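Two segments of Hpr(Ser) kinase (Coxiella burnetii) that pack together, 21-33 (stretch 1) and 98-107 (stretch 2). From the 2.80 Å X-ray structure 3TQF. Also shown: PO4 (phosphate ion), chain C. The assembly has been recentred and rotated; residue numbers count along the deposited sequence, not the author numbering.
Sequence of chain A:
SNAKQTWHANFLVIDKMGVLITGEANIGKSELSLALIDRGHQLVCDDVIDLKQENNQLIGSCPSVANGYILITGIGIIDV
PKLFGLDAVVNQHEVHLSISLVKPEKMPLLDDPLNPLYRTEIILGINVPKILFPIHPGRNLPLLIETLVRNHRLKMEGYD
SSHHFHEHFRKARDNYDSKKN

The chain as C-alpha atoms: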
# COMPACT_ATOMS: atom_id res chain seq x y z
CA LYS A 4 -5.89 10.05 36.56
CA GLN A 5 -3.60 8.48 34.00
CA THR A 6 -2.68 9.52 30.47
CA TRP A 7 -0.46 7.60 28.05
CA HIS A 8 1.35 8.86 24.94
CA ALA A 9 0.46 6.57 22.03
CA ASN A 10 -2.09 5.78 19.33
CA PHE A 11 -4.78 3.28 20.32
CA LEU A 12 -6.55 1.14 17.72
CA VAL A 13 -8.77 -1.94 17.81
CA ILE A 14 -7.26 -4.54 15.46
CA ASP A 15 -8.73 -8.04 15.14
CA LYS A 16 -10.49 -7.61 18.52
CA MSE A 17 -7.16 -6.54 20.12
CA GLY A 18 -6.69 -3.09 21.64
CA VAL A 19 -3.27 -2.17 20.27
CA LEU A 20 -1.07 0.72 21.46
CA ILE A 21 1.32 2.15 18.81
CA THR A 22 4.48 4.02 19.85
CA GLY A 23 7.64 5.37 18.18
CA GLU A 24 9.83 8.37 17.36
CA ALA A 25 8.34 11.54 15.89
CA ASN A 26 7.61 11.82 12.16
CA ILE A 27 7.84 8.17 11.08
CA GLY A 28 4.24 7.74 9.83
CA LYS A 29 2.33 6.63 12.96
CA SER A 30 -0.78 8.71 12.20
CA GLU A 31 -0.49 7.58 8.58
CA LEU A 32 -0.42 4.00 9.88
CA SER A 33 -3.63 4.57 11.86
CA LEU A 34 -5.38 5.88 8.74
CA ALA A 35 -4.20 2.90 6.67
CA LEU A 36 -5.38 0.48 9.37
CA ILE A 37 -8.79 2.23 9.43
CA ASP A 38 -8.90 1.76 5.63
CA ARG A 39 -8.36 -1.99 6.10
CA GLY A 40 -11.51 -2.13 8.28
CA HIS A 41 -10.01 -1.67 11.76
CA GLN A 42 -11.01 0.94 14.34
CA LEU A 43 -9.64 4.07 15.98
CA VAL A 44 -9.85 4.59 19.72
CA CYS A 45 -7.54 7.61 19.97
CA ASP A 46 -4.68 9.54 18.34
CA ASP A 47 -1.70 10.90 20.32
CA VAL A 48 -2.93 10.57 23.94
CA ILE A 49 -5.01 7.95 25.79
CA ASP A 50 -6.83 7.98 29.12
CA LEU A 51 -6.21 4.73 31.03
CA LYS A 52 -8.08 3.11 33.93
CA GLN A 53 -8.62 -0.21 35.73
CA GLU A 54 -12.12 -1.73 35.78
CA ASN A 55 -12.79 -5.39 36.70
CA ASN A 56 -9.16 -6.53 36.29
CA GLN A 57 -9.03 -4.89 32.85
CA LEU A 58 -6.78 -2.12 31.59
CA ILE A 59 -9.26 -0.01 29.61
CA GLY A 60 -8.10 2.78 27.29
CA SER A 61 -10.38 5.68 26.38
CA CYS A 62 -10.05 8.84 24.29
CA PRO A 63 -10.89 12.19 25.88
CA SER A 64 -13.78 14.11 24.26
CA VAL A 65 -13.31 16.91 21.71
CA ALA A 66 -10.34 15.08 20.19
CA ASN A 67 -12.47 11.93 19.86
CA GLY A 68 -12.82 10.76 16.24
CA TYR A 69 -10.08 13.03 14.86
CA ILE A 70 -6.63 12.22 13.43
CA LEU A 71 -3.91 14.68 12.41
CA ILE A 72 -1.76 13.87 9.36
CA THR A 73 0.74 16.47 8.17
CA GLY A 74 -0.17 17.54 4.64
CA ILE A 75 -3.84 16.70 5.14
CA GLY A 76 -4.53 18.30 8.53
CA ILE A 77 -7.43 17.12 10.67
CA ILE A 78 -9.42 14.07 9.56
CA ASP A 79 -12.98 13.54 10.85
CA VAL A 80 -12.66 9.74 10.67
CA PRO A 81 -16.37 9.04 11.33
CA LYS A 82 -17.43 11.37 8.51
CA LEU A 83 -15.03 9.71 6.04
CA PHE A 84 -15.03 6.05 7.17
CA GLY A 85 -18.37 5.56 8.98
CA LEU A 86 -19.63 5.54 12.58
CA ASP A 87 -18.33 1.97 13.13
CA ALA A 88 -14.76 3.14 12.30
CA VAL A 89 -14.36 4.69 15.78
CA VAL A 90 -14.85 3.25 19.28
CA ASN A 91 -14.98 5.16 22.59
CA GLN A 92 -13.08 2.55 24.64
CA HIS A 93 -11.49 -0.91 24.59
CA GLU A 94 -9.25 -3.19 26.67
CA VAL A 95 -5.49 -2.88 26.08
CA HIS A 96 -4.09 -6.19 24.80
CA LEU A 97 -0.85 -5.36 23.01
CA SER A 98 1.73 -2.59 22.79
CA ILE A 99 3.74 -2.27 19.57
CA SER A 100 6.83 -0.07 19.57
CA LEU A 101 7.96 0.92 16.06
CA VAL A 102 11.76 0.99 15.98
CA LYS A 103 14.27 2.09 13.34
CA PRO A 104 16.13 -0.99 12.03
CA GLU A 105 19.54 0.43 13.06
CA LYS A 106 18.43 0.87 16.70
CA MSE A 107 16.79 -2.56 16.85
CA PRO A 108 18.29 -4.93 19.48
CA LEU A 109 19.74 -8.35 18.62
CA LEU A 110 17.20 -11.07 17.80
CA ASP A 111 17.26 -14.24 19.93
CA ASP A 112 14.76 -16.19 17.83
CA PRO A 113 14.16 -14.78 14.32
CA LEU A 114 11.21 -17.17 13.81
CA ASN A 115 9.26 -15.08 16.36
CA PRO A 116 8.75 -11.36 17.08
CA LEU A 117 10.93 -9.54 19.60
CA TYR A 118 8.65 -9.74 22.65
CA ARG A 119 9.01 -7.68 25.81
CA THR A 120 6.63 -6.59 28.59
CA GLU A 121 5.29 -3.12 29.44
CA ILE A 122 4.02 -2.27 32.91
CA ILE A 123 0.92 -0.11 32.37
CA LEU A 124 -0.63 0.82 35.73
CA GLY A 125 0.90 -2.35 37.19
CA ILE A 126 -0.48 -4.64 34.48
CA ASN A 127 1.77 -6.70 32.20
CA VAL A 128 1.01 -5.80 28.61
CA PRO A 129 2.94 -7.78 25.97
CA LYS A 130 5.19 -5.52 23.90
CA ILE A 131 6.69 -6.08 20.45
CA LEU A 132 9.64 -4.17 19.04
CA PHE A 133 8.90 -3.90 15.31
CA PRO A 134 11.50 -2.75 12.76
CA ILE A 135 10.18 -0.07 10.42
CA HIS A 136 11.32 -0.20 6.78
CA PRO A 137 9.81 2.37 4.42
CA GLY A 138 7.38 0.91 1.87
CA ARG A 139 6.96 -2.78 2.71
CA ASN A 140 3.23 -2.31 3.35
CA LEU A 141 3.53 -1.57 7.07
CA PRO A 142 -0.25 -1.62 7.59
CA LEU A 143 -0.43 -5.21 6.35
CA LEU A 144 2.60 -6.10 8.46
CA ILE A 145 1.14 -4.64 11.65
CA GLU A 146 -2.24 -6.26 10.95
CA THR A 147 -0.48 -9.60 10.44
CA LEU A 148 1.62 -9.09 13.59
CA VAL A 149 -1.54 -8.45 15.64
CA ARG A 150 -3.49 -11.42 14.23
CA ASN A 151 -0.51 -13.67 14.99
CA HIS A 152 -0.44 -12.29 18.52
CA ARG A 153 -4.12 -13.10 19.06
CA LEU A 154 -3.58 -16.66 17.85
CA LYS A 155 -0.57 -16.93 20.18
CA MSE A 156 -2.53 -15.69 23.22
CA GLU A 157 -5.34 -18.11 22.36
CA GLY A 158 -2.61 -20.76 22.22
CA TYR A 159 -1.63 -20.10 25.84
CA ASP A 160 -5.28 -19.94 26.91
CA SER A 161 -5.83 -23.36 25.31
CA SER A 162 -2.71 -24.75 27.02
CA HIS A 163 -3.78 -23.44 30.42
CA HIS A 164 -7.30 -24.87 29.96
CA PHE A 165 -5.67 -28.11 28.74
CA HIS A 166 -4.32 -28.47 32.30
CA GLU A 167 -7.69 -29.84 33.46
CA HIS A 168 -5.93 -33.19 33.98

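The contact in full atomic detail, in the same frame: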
# COMPACT_ATOMS: atom_id res chain seq x y z
N ILE A 21 0.19 1.92 19.74
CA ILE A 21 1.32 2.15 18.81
C ILE A 21 2.19 3.33 19.26
O ILE A 21 1.69 4.42 19.50
CB ILE A 21 0.86 2.44 17.39
CG1 ILE A 21 -0.10 1.37 16.88
CG2 ILE A 21 2.06 2.52 16.47
CD1 ILE A 21 0.58 0.15 16.36
N THR A 22 3.49 3.08 19.32
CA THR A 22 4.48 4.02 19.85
C THR A 22 5.67 4.12 18.89
O THR A 22 5.87 3.23 18.06
CB THR A 22 4.94 3.56 21.26
OG1 THR A 22 4.31 4.38 22.25
CG2 THR A 22 6.45 3.65 21.43
N GLY A 23 6.44 5.19 19.00
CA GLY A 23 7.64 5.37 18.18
C GLY A 23 8.13 6.80 18.17
O GLY A 23 7.49 7.69 18.73
N GLU A 24 9.27 7.02 17.51
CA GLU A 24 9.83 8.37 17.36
C GLU A 24 8.89 9.26 16.58
O GLU A 24 7.93 8.78 15.95
CB GLU A 24 11.18 8.32 16.64
CG GLU A 24 12.28 7.64 17.42
CD GLU A 24 13.61 7.63 16.68
OE1 GLU A 24 13.92 8.64 16.00
OE2 GLU A 24 14.33 6.61 16.77
N ALA A 25 9.16 10.56 16.62
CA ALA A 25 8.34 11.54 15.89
C ALA A 25 8.59 11.45 14.39
O ALA A 25 9.70 11.14 13.95
CB ALA A 25 8.63 12.94 16.39
N ASN A 26 7.53 11.69 13.62
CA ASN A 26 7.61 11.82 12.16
C ASN A 26 8.16 10.57 11.46
O ASN A 26 9.12 10.64 10.69
CB ASN A 26 8.42 13.08 11.79
CG ASN A 26 8.15 13.55 10.35
OD1 ASN A 26 7.29 13.02 9.65
ND2 ASN A 26 8.91 14.56 9.92
N ILE A 27 7.54 9.44 11.75
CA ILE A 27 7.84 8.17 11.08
C ILE A 27 6.62 7.57 10.37
O ILE A 27 6.74 6.55 9.71
CB ILE A 27 8.42 7.13 12.06
CG1 ILE A 27 7.39 6.73 13.13
CG2 ILE A 27 9.69 7.67 12.71
CD1 ILE A 27 7.92 5.77 14.17
N GLY A 28 5.45 8.20 10.50
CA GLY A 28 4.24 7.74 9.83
C GLY A 28 3.26 6.97 10.71
O GLY A 28 2.52 6.13 10.21
N LYS A 29 3.26 7.26 12.02
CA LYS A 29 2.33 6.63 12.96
C LYS A 29 0.88 6.97 12.65
O LYS A 29 0.04 6.08 12.53
CB LYS A 29 2.62 7.07 14.39
CG LYS A 29 3.94 6.58 14.96
CD LYS A 29 4.18 7.14 16.37
CE LYS A 29 4.54 8.62 16.33
NZ LYS A 29 4.80 9.21 17.67
N SER A 30 0.59 8.26 12.53
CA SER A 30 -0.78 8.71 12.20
C SER A 30 -1.21 8.22 10.82
O SER A 30 -2.38 7.91 10.59
CB SER A 30 -0.88 10.23 12.27
OG SER A 30 -0.85 10.68 13.62
N GLU A 31 -0.25 8.14 9.90
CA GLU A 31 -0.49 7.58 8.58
C GLU A 31 -0.79 6.09 8.68
O GLU A 31 -1.59 5.56 7.92
CB GLU A 31 0.71 7.83 7.67
CG GLU A 31 0.89 9.29 7.24
CD GLU A 31 1.75 10.13 8.20
OE1 GLU A 31 1.63 9.98 9.43
OE2 GLU A 31 2.55 10.95 7.70
N LEU A 32 -0.15 5.41 9.63
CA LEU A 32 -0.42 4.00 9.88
C LEU A 32 -1.83 3.78 10.42
O LEU A 32 -2.51 2.84 10.01
CB LEU A 32 0.60 3.40 10.85
CG LEU A 32 0.42 1.94 11.26
CD1 LEU A 32 0.29 1.05 10.04
CD2 LEU A 32 1.59 1.49 12.14
N SER A 33 -2.27 4.65 11.34
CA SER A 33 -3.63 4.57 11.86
C SER A 33 -4.64 4.66 10.72
O SER A 33 -5.50 3.80 10.59
CB SER A 33 -3.90 5.68 12.88
OG SER A 33 -3.22 5.44 14.10
N SER A 98 1.02 -3.84 22.99
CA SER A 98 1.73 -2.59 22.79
C SER A 98 2.82 -2.82 21.75
O SER A 98 3.74 -3.59 21.99
CB SER A 98 2.35 -2.14 24.11
OG SER A 98 3.35 -1.16 23.91
N ILE A 99 2.71 -2.17 20.60
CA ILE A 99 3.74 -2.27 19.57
C ILE A 99 4.57 -1.00 19.55
O ILE A 99 4.04 0.11 19.52
CB ILE A 99 3.14 -2.50 18.17
CG1 ILE A 99 2.35 -3.81 18.13
CG2 ILE A 99 4.24 -2.52 17.11
CD1 ILE A 99 1.57 -4.00 16.85
N SER A 100 5.89 -1.17 19.57
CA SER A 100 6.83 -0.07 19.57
C SER A 100 7.61 -0.11 18.26
O SER A 100 8.43 -1.00 18.05
CB SER A 100 7.78 -0.21 20.76
OG SER A 100 8.62 0.92 20.86
N LEU A 101 7.33 0.86 17.38
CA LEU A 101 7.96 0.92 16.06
C LEU A 101 9.37 1.47 16.20
O LEU A 101 9.55 2.58 16.67
CB LEU A 101 7.16 1.82 15.12
CG LEU A 101 5.71 1.43 14.82
CD1 LEU A 101 5.05 2.51 14.00
CD2 LEU A 101 5.65 0.09 14.10
N VAL A 102 10.35 0.67 15.78
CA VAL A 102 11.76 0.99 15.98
C VAL A 102 12.48 1.07 14.64
O VAL A 102 12.17 0.32 13.73
CB VAL A 102 12.45 -0.08 16.84
CG1 VAL A 102 13.93 0.22 17.01
CG2 VAL A 102 11.77 -0.17 18.20
N LYS A 103 13.45 1.98 14.54
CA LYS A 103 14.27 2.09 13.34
C LYS A 103 15.20 0.88 13.31
O LYS A 103 15.80 0.54 14.33
CB LYS A 103 15.11 3.37 13.36
CG LYS A 103 14.32 4.68 13.54
CD LYS A 103 13.95 5.34 12.22
CE LYS A 103 13.45 6.76 12.44
NZ LYS A 103 14.55 7.71 12.77
N PRO A 104 15.31 0.22 12.15
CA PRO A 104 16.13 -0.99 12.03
C PRO A 104 17.51 -0.90 12.68
O PRO A 104 17.96 -1.87 13.29
CB PRO A 104 16.26 -1.16 10.52
CG PRO A 104 15.00 -0.61 9.99
CD PRO A 104 14.59 0.50 10.90
N GLU A 105 18.17 0.25 12.55
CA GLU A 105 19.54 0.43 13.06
C GLU A 105 19.59 0.36 14.59
O GLU A 105 20.59 -0.07 15.17
CB GLU A 105 20.16 1.76 12.61
CG GLU A 105 19.73 2.28 11.24
CD GLU A 105 18.51 3.20 11.33
OE1 GLU A 105 18.64 4.29 11.93
OE2 GLU A 105 17.44 2.82 10.82
N LYS A 106 18.51 0.81 15.24
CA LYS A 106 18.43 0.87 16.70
C LYS A 106 17.78 -0.38 17.31
O LYS A 106 17.60 -0.47 18.52
CB LYS A 106 17.64 2.12 17.12
CG LYS A 106 18.28 3.43 16.66
CD LYS A 106 17.28 4.58 16.59
CE LYS A 106 17.83 5.75 15.78
NZ LYS A 106 16.88 6.90 15.74
N MSE A 107 17.45 -1.34 16.45
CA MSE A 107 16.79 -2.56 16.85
C MSE A 107 17.77 -3.49 17.57
O MSE A 107 18.86 -3.75 17.05
CB MSE A 107 16.23 -3.26 15.61
CG MSE A 107 15.30 -4.40 15.90
SE MSE A 107 13.47 -3.85 16.25
CE MSE A 107 12.79 -5.65 16.54
P PO4 C . 3.85 10.54 12.87
O1 PO4 C . 4.58 9.28 13.22
O2 PO4 C . 4.45 11.70 13.64
O3 PO4 C . 3.95 10.78 11.39
O4 PO4 C . 2.39 10.39 13.24
O HOH W 1 13.72 4.00 16.66

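The two stretches meet as neighbouring parallel strands: CA-CA distances of 5.1 Å for Ile21 and Ile99 and 4.7 Å for Thr22 and Ser100 fix the register, and the strand directions differ by 28°. Thr22 supplies both backbone hydrogen bonds. Its N donates to Ile99 O (3.0 Å, N-H...O angle 144°), and its O accepts from Leu101 N (2.9 Å, 162°), so one residue bridges two positions of the partner strand, as parallel pairing requires. Ile99 O also receives a CA-H...O contact from Ile21 CA at 3.5 Å.

Ile21, Ile99 and Leu101 share one face of the sheet, where packing is apolar. Ile21 CG2 lies 3.9 Å from Leu101 CD1, and Ile21 CD1 lies 4.1 Å from Ile99 CB. Leu101 also meets Ile27 (CB to Ile27 CD1, 4.1 Å) and the helix residue Leu32 (CD1 to Leu32 CD2, 4.1 Å), tying strand, loop and helix together without polar groups.

Beyond the strands, charge takes over. Glu24 forms two salt bridges: OE2 accepts from Lys106 NZ at 2.8 Å, whereas the hydrogen bond from Lys103 NZ to OE1, at 3.4 Å, is weak. A water donates to Glu24 OE2 (2.7 Å) and accepts from Lys103 N (2.9 Å), satisfying that backbone amide and linking the stretches again.

Within stretch 1, Lys29 NZ donates to Gly23 O at 3.3 Å, while the amides of the loop and helix start converge on a phosphate, probably from the crystallisation liquor. Lys29 N to O1 (2.7 Å, 162°) and Ser30 N to O4 (2.9 Å, 166°) are the straightest of these bonds; Asn26 N reaches O2 and Gly28 N reaches O3, both at 3.1 Å. The anion thus satisfies amides at the helix start, which lack preceding helical carbonyls to bond.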